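Local coordinates for protein serine protease pet (Escherichia coli, PDB 4OM9) that probably acts as a secreted serine protease, an autotransporter enterotoxin of enteroaggregative strains whose passenger domain joins a protease domain to a long beta-helix, at residues A[8-13]-A[524-529]; A[155-160]-A[541-546]. All coordinates share one frame; numbering follows the deposited sequence.

Both contacts tie the N-terminal serine protease domain to the same excursion from the beta-helix, the residues between strands 514-520 and 576-583, which include helices 543-550 and 552-558. In contact 1 the loop 524-529 meets the start of helix 10-17; in contact 2 the first turn of helix 543-550 meets the hairpin turn 155-160. Their centres lie about 11 Å apart, and the two touch directly. Arg527 NH2 makes a salt bridge to Asp542 OD2 at 2.5 Å, while Phe526 O packs on Trp543 CH2. Ala10, which receives Phe526, also packs through CB against the Phe157 ring, at CD1, so contact 1 runs on into contact 2.

Contact 1. Residues A[8-13]-A[524-529]; sequences AWARDY and AIFRTT
Arg11 and Ala524 bring the two backbones closest, 6.6 Å between their CA atoms, where the first turn of helix 10-17 in the protease domain meets an irregular loop that leaves the beta-helix after strand 514-520. The ring of Phe526 reaches the helix start by its CE1 corner. Its CG sits anti to the carbonyl carbon (chi1 -50°), which swings the ring nearer to the helix than the start of the side chain would suggest. CE1 lies 4.0 Å from Ala10 CB, which comes at the ring obliquely, and Arg11 N stands at the ring edge, near its plane. Trp543 and Ile547 of helix 543-550 also touch this phenylalanine. Trp9 N donates to Asp12 OD2 at 3.0 Å, from above the carboxylate plane, a bent bond (136°) within the turn that carries Ala10. Arg11 passes alongside the loop, its CD 3.8 Å from Ala524 O, before its chain bends at chi3 (112°). Ala524 N bonds to Asp15 OD1 further along the same helix. One water joins the guanidinium to the loop, accepting from Arg11 NH1 at 3.3 Å and donating to Ala524 O at 2.7 Å.

Contact 2. Residues A[155-160]-A[541-546]; sequences TTFSGI and VDWVTR
Ile160 turns its CG1 beside the backbone N (chi1 -67°) and runs on fully extended, carrying CD1 to the backbone of Arg546, while Trp543 takes chi1 61°, with CG between its own N and carbonyl carbon, and from there the indole's CZ3 reaches Phe157. The isoleucine works with both branches. CD1 lies 3.5 Å from Arg546 O and 3.9 Å from Arg546 CB, and CG2 comes within 4.2 Å of Trp543 CB, the two side chains crossing at about a right angle. Next to it Phe157 CE2 meets Trp543 CZ3 at 4.4 Å, an oblique approach of one ring to the other. Val544 CG2 covers one face of the indole, 3.6 Å above its centre. Beyond CB, Arg546 leads away from the hairpin, extended from CG to NE, and runs back along the residues before its helix: NE donates to Val541 O at 3.1 Å from above the carbonyl plane, with a weak second bond from NH2. Asp542 is the N-cap, OD1 accepting from Val544 N at 3.0 Å. The contact is apolar packing of a type I' turn, Phe157 to Ile160, in a protease-domain beta-hairpin with a two-residue loop, against the capped first turn of helix 543-550.

Contact 1. Residues A[8-13]-A[524-529]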
ATOM      1  N   ALA A   8       2.384  27.864  -9.623  1.00 44.22           N
ATOM      2  CA  ALA A   8       2.304  26.735  -8.712  1.00 38.98           C
ATOM      3  C   ALA A   8       1.071  26.823  -7.838  1.00 39.94           C
ATOM      4  O   ALA A   8       0.570  27.904  -7.567  1.00 37.40           O
ATOM      5  CB  ALA A   8       3.549  26.670  -7.850  1.00 38.49           C
ATOM      6  N   TRP A   9       0.588  25.681  -7.381  1.00 42.38           N
ATOM      7  CA  TRP A   9      -0.466  25.696  -6.371  1.00 42.18           C
ATOM      8  C   TRP A   9       0.083  26.091  -5.003  1.00 39.20           C
ATOM      9  O   TRP A   9       1.231  25.790  -4.657  1.00 34.77           O
ATOM     10  CB  TRP A   9      -1.143  24.342  -6.269  1.00 43.07           C
ATOM     11  CG  TRP A   9      -2.254  24.162  -7.200  1.00 44.48           C
ATOM     12  CD1 TRP A   9      -3.582  24.217  -6.909  1.00 41.88           C
ATOM     13  CD2 TRP A   9      -2.156  23.867  -8.594  1.00 45.96           C
ATOM     14  NE1 TRP A   9      -4.318  23.987  -8.038  1.00 47.83           N
ATOM     15  CE2 TRP A   9      -3.465  23.759  -9.088  1.00 45.77           C
ATOM     16  CE3 TRP A   9      -1.081  23.687  -9.475  1.00 48.52           C
ATOM     17  CZ2 TRP A   9      -3.740  23.476 -10.424  1.00 49.80           C
ATOM     18  CZ3 TRP A   9      -1.349  23.403 -10.797  1.00 50.94           C
ATOM     19  CH2 TRP A   9      -2.668  23.307 -11.263  1.00 53.10           C
ATOM     20  N   ALA A  10      -0.760  26.756  -4.227  1.00 36.30           N
ATOM     21  CA  ALA A  10      -0.385  27.239  -2.917  1.00 38.10           C
ATOM     22  C   ALA A  10       0.088  26.072  -2.038  1.00 39.00           C
ATOM     23  O   ALA A  10       1.074  26.180  -1.314  1.00 34.74           O
ATOM     24  CB  ALA A  10      -1.565  27.976  -2.281  1.00 34.93           C
ATOM     25  N   ARG A  11      -0.608  24.946  -2.159  1.00 40.65           N
ATOM     26  CA  ARG A  11      -0.365  23.768  -1.336  1.00 39.51           C
ATOM     27  C   ARG A  11       0.988  23.139  -1.682  1.00 38.59           C
ATOM     28  O   ARG A  11       1.586  22.402  -0.873  1.00 37.18           O
ATOM     29  CB  ARG A  11      -1.516  22.770  -1.531  1.00 38.83           C
ATOM     30  CG  ARG A  11      -1.283  21.372  -1.017  1.00 41.48           C
ATOM     31  CD  ARG A  11      -2.537  20.539  -1.174  1.00 37.28           C
ATOM     32  NE  ARG A  11      -2.362  19.490  -2.167  1.00 37.28           N
ATOM     33  CZ  ARG A  11      -3.229  18.500  -2.357  1.00 40.96           C
ATOM     34  NH1 ARG A  11      -4.324  18.427  -1.613  1.00 39.14           N
ATOM     35  NH2 ARG A  11      -2.999  17.573  -3.275  1.00 38.11           N
ATOM     36  N   ASP A  12       1.484  23.458  -2.877  1.00 38.44           N
ATOM     37  CA  ASP A  12       2.751  22.902  -3.335  1.00 37.82           C
ATOM     38  C   ASP A  12       3.954  23.349  -2.490  1.00 38.09           C
ATOM     39  O   ASP A  12       4.839  22.544  -2.187  1.00 35.24           O
ATOM     40  CB  ASP A  12       2.982  23.264  -4.803  1.00 42.41           C
ATOM     41  CG  ASP A  12       2.029  22.538  -5.735  1.00 47.31           C
ATOM     42  OD1 ASP A  12       1.534  21.458  -5.342  1.00 43.35           O
ATOM     43  OD2 ASP A  12       1.790  23.030  -6.865  1.00 51.22           O
ATOM     44  N   TYR A  13       3.991  24.628  -2.119  1.00 34.72           N
ATOM     45  CA  TYR A  13       5.063  25.118  -1.267  1.00 33.44           C
ATOM     46  C   TYR A  13       5.036  24.440   0.095  1.00 31.88           C
ATOM     47  O   TYR A  13       6.078  24.168   0.680  1.00 30.84           O
ATOM     48  CB  TYR A  13       4.970  26.635  -1.089  1.00 33.89           C
ATOM     49  CG  TYR A  13       5.206  27.439  -2.346  1.00 39.37           C
ATOM     50  CD1 TYR A  13       6.495  27.800  -2.730  1.00 41.28           C
ATOM     51  CD2 TYR A  13       4.139  27.848  -3.147  1.00 36.56           C
ATOM     52  CE1 TYR A  13       6.724  28.547  -3.886  1.00 39.63           C
ATOM     53  CE2 TYR A  13       4.351  28.584  -4.304  1.00 40.02           C
ATOM     54  CZ  TYR A  13       5.647  28.940  -4.666  1.00 40.85           C
ATOM     55  OH  TYR A  13       5.864  29.675  -5.812  1.00 42.32           O
ATOM     56  N   ALA A 524      -0.281  18.552   2.907  1.00 32.74           N
ATOM     57  CA  ALA A 524      -0.351  19.655   3.838  1.00 32.72           C
ATOM     58  C   ALA A 524      -1.694  20.343   3.670  1.00 33.85           C
ATOM     59  O   ALA A 524      -2.314  20.283   2.599  1.00 34.88           O
ATOM     60  CB  ALA A 524       0.794  20.644   3.587  1.00 32.94           C
ATOM     61  N   ILE A 525      -2.141  21.003   4.728  1.00 33.78           N
ATOM     62  CA  ILE A 525      -3.290  21.880   4.624  1.00 36.66           C
ATOM     63  C   ILE A 525      -2.856  23.269   5.063  1.00 38.19           C
ATOM     64  O   ILE A 525      -1.720  23.463   5.476  1.00 40.42           O
ATOM     65  CB  ILE A 525      -4.459  21.388   5.478  1.00 40.28           C
ATOM     66  CG1 ILE A 525      -4.123  21.520   6.969  1.00 39.88           C
ATOM     67  CG2 ILE A 525      -4.822  19.934   5.113  1.00 36.00           C
ATOM     68  CD1 ILE A 525      -5.178  20.900   7.866  1.00 42.81           C
ATOM     69  N   PHE A 526      -3.762  24.229   4.968  1.00 40.92           N
ATOM     70  CA  PHE A 526      -3.449  25.602   5.313  1.00 41.10           C
ATOM     71  C   PHE A 526      -3.733  25.882   6.782  1.00 42.37           C
ATOM     72  O   PHE A 526      -3.075  26.733   7.390  1.00 38.79           O
ATOM     73  CB  PHE A 526      -4.247  26.558   4.439  1.00 41.65           C
ATOM     74  CG  PHE A 526      -4.169  26.245   2.968  1.00 44.17           C
ATOM     75  CD1 PHE A 526      -2.966  26.367   2.282  1.00 40.87           C
ATOM     76  CD2 PHE A 526      -5.302  25.858   2.268  1.00 40.95           C
ATOM     77  CE1 PHE A 526      -2.885  26.089   0.939  1.00 40.84           C
ATOM     78  CE2 PHE A 526      -5.230  25.583   0.933  1.00 44.19           C
ATOM     79  CZ  PHE A 526      -4.016  25.696   0.265  1.00 46.01           C
ATOM     80  N   ARG A 527      -4.707  25.157   7.348  1.00 36.54           N
ATOM     81  CA  ARG A 527      -5.182  25.409   8.713  1.00 38.85           C
ATOM     82  C   ARG A 527      -6.032  24.235   9.215  1.00 39.66           C
ATOM     83  O   ARG A 527      -6.955  23.802   8.522  1.00 36.51           O
ATOM     84  CB  ARG A 527      -5.987  26.719   8.752  1.00 41.52           C
ATOM     85  CG  ARG A 527      -6.431  27.166  10.141  1.00 40.25           C
ATOM     86  CD  ARG A 527      -7.296  28.430  10.079  1.00 47.04           C
ATOM     87  NE  ARG A 527      -8.582  28.209   9.413  1.00 53.06           N
ATOM     88  CZ  ARG A 527      -9.307  29.163   8.828  1.00 49.23           C
ATOM     89  NH1 ARG A 527      -8.880  30.421   8.813  1.00 47.97           N
ATOM     90  NH2 ARG A 527     -10.462  28.862   8.253  1.00 46.96           N
ATOM     91  N   THR A 528      -5.739  23.707  10.403  1.00 42.31           N
ATOM     92  CA  THR A 528      -6.466  22.506  10.822  1.00 45.65           C
ATOM     93  C   THR A 528      -7.678  22.855  11.683  1.00 41.12           C
ATOM     94  O   THR A 528      -8.659  22.135  11.647  1.00 40.94           O
ATOM     95  CB  THR A 528      -5.550  21.449  11.549  1.00 40.52           C
ATOM     96  OG1 THR A 528      -6.170  20.979  12.758  1.00 45.05           O
ATOM     97  CG2 THR A 528      -4.205  21.974  11.860  1.00 32.58           C
ATOM     98  N   THR A 529      -7.644  23.973  12.408  1.00 55.61           N
ATOM     99  CA  THR A 529      -8.867  24.476  13.050  1.00 59.64           C
ATOM    100  C   THR A 529      -9.793  25.140  12.029  1.00 58.41           C
ATOM    101  O   THR A 529      -9.343  25.848  11.121  1.00 57.43           O
ATOM    102  CB  THR A 529      -8.577  25.485  14.183  1.00 61.36           C
ATOM    103  OG1 THR A 529      -7.796  26.576  13.678  1.00 65.45           O
ATOM    104  CG2 THR A 529      -7.835  24.807  15.324  1.00 63.12           C
TER
HETATM  105  O   HOH W   1      -4.670  19.904   1.306  1.00 32.92           O

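Contact 2. Residues A[155-160]-A[541-546]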
ATOM      1  N   THR A 155       2.710  35.043   6.179  1.00 35.43           N
ATOM      2  CA  THR A 155       2.484  34.204   5.020  1.00 34.73           C
ATOM      3  C   THR A 155       1.509  34.819   4.034  1.00 35.89           C
ATOM      4  O   THR A 155       0.453  35.324   4.403  1.00 35.91           O
ATOM      5  CB  THR A 155       2.000  32.807   5.470  1.00 34.54           C
ATOM      6  OG1 THR A 155       3.072  32.136   6.131  1.00 30.32           O
ATOM      7  CG2 THR A 155       1.547  31.965   4.274  1.00 31.52           C
ATOM      8  N   THR A 156       1.888  34.767   2.766  1.00 37.10           N
ATOM      9  CA  THR A 156       1.113  35.380   1.696  1.00 38.01           C
ATOM     10  C   THR A 156       1.162  34.505   0.463  1.00 37.59           C
ATOM     11  O   THR A 156       2.214  33.939   0.148  1.00 36.69           O
ATOM     12  CB  THR A 156       1.647  36.786   1.329  1.00 39.43           C
ATOM     13  OG1 THR A 156       1.760  37.584   2.509  1.00 41.53           O
ATOM     14  CG2 THR A 156       0.704  37.486   0.361  1.00 41.76           C
ATOM     15  N   PHE A 157       0.025  34.412  -0.223  1.00 35.65           N
ATOM     16  CA  PHE A 157      -0.104  33.667  -1.478  1.00 40.44           C
ATOM     17  C   PHE A 157      -0.576  34.616  -2.577  1.00 38.32           C
ATOM     18  O   PHE A 157      -1.752  34.951  -2.617  1.00 40.59           O
ATOM     19  CB  PHE A 157      -1.109  32.499  -1.349  1.00 35.71           C
ATOM     20  CG  PHE A 157      -0.757  31.491  -0.292  1.00 35.00           C
ATOM     21  CD1 PHE A 157       0.108  30.443  -0.570  1.00 34.86           C
ATOM     22  CD2 PHE A 157      -1.306  31.577   0.985  1.00 38.05           C
ATOM     23  CE1 PHE A 157       0.423  29.495   0.416  1.00 32.38           C
ATOM     24  CE2 PHE A 157      -0.993  30.638   1.974  1.00 34.14           C
ATOM     25  CZ  PHE A 157      -0.126  29.602   1.692  1.00 32.11           C
ATOM     26  N   SER A 158       0.338  35.036  -3.454  1.00 39.92           N
ATOM     27  CA  SER A 158       0.055  36.023  -4.511  1.00 40.91           C
ATOM     28  C   SER A 158      -0.948  37.078  -4.085  1.00 43.89           C
ATOM     29  O   SER A 158      -2.045  37.162  -4.644  1.00 48.56           O
ATOM     30  CB  SER A 158      -0.466  35.338  -5.781  1.00 42.81           C
ATOM     31  OG  SER A 158       0.574  34.660  -6.458  1.00 44.19           O
ATOM     32  N   GLY A 159      -0.602  37.847  -3.065  1.00 43.20           N
ATOM     33  CA  GLY A 159      -1.456  38.945  -2.666  1.00 50.67           C
ATOM     34  C   GLY A 159      -2.648  38.552  -1.821  1.00 52.44           C
ATOM     35  O   GLY A 159      -3.478  39.391  -1.493  1.00 56.47           O
ATOM     36  N   ILE A 160      -2.754  37.274  -1.481  1.00 41.65           N
ATOM     37  CA  ILE A 160      -3.697  36.865  -0.444  1.00 40.12           C
ATOM     38  C   ILE A 160      -2.948  36.881   0.886  1.00 42.13           C
ATOM     39  O   ILE A 160      -1.999  36.120   1.086  1.00 37.52           O
ATOM     40  CB  ILE A 160      -4.295  35.479  -0.695  1.00 42.28           C
ATOM     41  CG1 ILE A 160      -5.197  35.494  -1.935  1.00 40.70           C
ATOM     42  CG2 ILE A 160      -5.080  35.021   0.520  1.00 39.81           C
ATOM     43  CD1 ILE A 160      -5.856  34.151  -2.212  1.00 40.56           C
ATOM     44  N   VAL A 541     -13.648  37.963   4.013  1.00 57.28           N
ATOM     45  CA  VAL A 541     -13.592  36.548   3.651  1.00 56.88           C
ATOM     46  C   VAL A 541     -12.339  35.861   4.208  1.00 57.20           C
ATOM     47  O   VAL A 541     -11.237  36.416   4.175  1.00 50.81           O
ATOM     48  CB  VAL A 541     -13.622  36.345   2.117  1.00 55.97           C
ATOM     49  CG1 VAL A 541     -13.758  34.867   1.788  1.00 55.67           C
ATOM     50  CG2 VAL A 541     -14.757  37.137   1.476  1.00 58.85           C
ATOM     51  N   ASP A 542     -12.538  34.653   4.731  1.00 52.86           N
ATOM     52  CA  ASP A 542     -11.461  33.811   5.246  1.00 43.41           C
ATOM     53  C   ASP A 542     -10.397  33.604   4.182  1.00 39.57           C
ATOM     54  O   ASP A 542     -10.713  33.266   3.032  1.00 39.69           O
ATOM     55  CB  ASP A 542     -12.031  32.463   5.697  1.00 47.61           C
ATOM     56  CG  ASP A 542     -11.090  31.696   6.600  1.00 44.83           C
ATOM     57  OD1 ASP A 542      -9.855  31.856   6.485  1.00 43.98           O
ATOM     58  OD2 ASP A 542     -11.600  30.922   7.430  1.00 44.90           O
ATOM     59  N   TRP A 543      -9.139  33.805   4.560  1.00 42.46           N
ATOM     60  CA  TRP A 543      -8.041  33.651   3.613  1.00 41.40           C
ATOM     61  C   TRP A 543      -7.975  32.210   3.104  1.00 38.66           C
ATOM     62  O   TRP A 543      -7.557  31.956   1.975  1.00 41.61           O
ATOM     63  CB  TRP A 543      -6.717  34.064   4.250  1.00 37.15           C
ATOM     64  CG  TRP A 543      -6.295  33.258   5.460  1.00 40.57           C
ATOM     65  CD1 TRP A 543      -6.557  33.548   6.769  1.00 37.95           C
ATOM     66  CD2 TRP A 543      -5.527  32.047   5.467  1.00 36.68           C
ATOM     67  NE1 TRP A 543      -5.999  32.603   7.588  1.00 37.65           N
ATOM     68  CE2 TRP A 543      -5.360  31.674   6.819  1.00 36.43           C
ATOM     69  CE3 TRP A 543      -4.968  31.250   4.467  1.00 36.20           C
ATOM     70  CZ2 TRP A 543      -4.645  30.535   7.192  1.00 34.71           C
ATOM     71  CZ3 TRP A 543      -4.260  30.117   4.841  1.00 33.70           C
ATOM     72  CH2 TRP A 543      -4.103  29.773   6.195  1.00 32.55           C
ATOM     73  N   VAL A 544      -8.395  31.278   3.947  1.00 39.63           N
ATOM     74  CA  VAL A 544      -8.527  29.879   3.564  1.00 38.34           C
ATOM     75  C   VAL A 544      -9.511  29.731   2.404  1.00 41.87           C
ATOM     76  O   VAL A 544      -9.214  29.073   1.404  1.00 41.33           O
ATOM     77  CB  VAL A 544      -8.979  29.036   4.765  1.00 39.63           C
ATOM     78  CG1 VAL A 544      -9.380  27.618   4.337  1.00 39.26           C
ATOM     79  CG2 VAL A 544      -7.877  29.000   5.799  1.00 37.39           C
ATOM     80  N   THR A 545     -10.676  30.355   2.546  1.00 45.63           N
ATOM     81  CA  THR A 545     -11.670  30.417   1.476  1.00 45.87           C
ATOM     82  C   THR A 545     -11.094  31.129   0.241  1.00 44.87           C
ATOM     83  O   THR A 545     -11.357  30.740  -0.900  1.00 45.70           O
ATOM     84  CB  THR A 545     -12.959  31.156   1.950  1.00 51.93           C
ATOM     85  OG1 THR A 545     -13.564  30.442   3.039  1.00 52.11           O
ATOM     86  CG2 THR A 545     -13.975  31.304   0.818  1.00 49.31           C
ATOM     87  N   ARG A 546     -10.303  32.172   0.473  1.00 42.46           N
ATOM     88  CA  ARG A 546      -9.788  32.986  -0.635  1.00 43.66           C
ATOM     89  C   ARG A 546      -8.815  32.186  -1.498  1.00 44.95           C
ATOM     90  O   ARG A 546      -8.830  32.291  -2.736  1.00 45.69           O
ATOM     91  CB  ARG A 546      -9.111  34.253  -0.116  1.00 44.51           C
ATOM     92  CG  ARG A 546     -10.063  35.263   0.486  1.00 44.52           C
ATOM     93  CD  ARG A 546      -9.426  36.660   0.559  1.00 45.67           C
ATOM     94  NE  ARG A 546     -10.117  37.482   1.545  1.00 53.67           N
ATOM     95  CZ  ARG A 546      -9.975  38.793   1.683  1.00 52.94           C
ATOM     96  NH1 ARG A 546      -9.168  39.478   0.878  1.00 58.29           N
ATOM     97  NH2 ARG A 546     -10.660  39.421   2.626  1.00 47.13           N
TER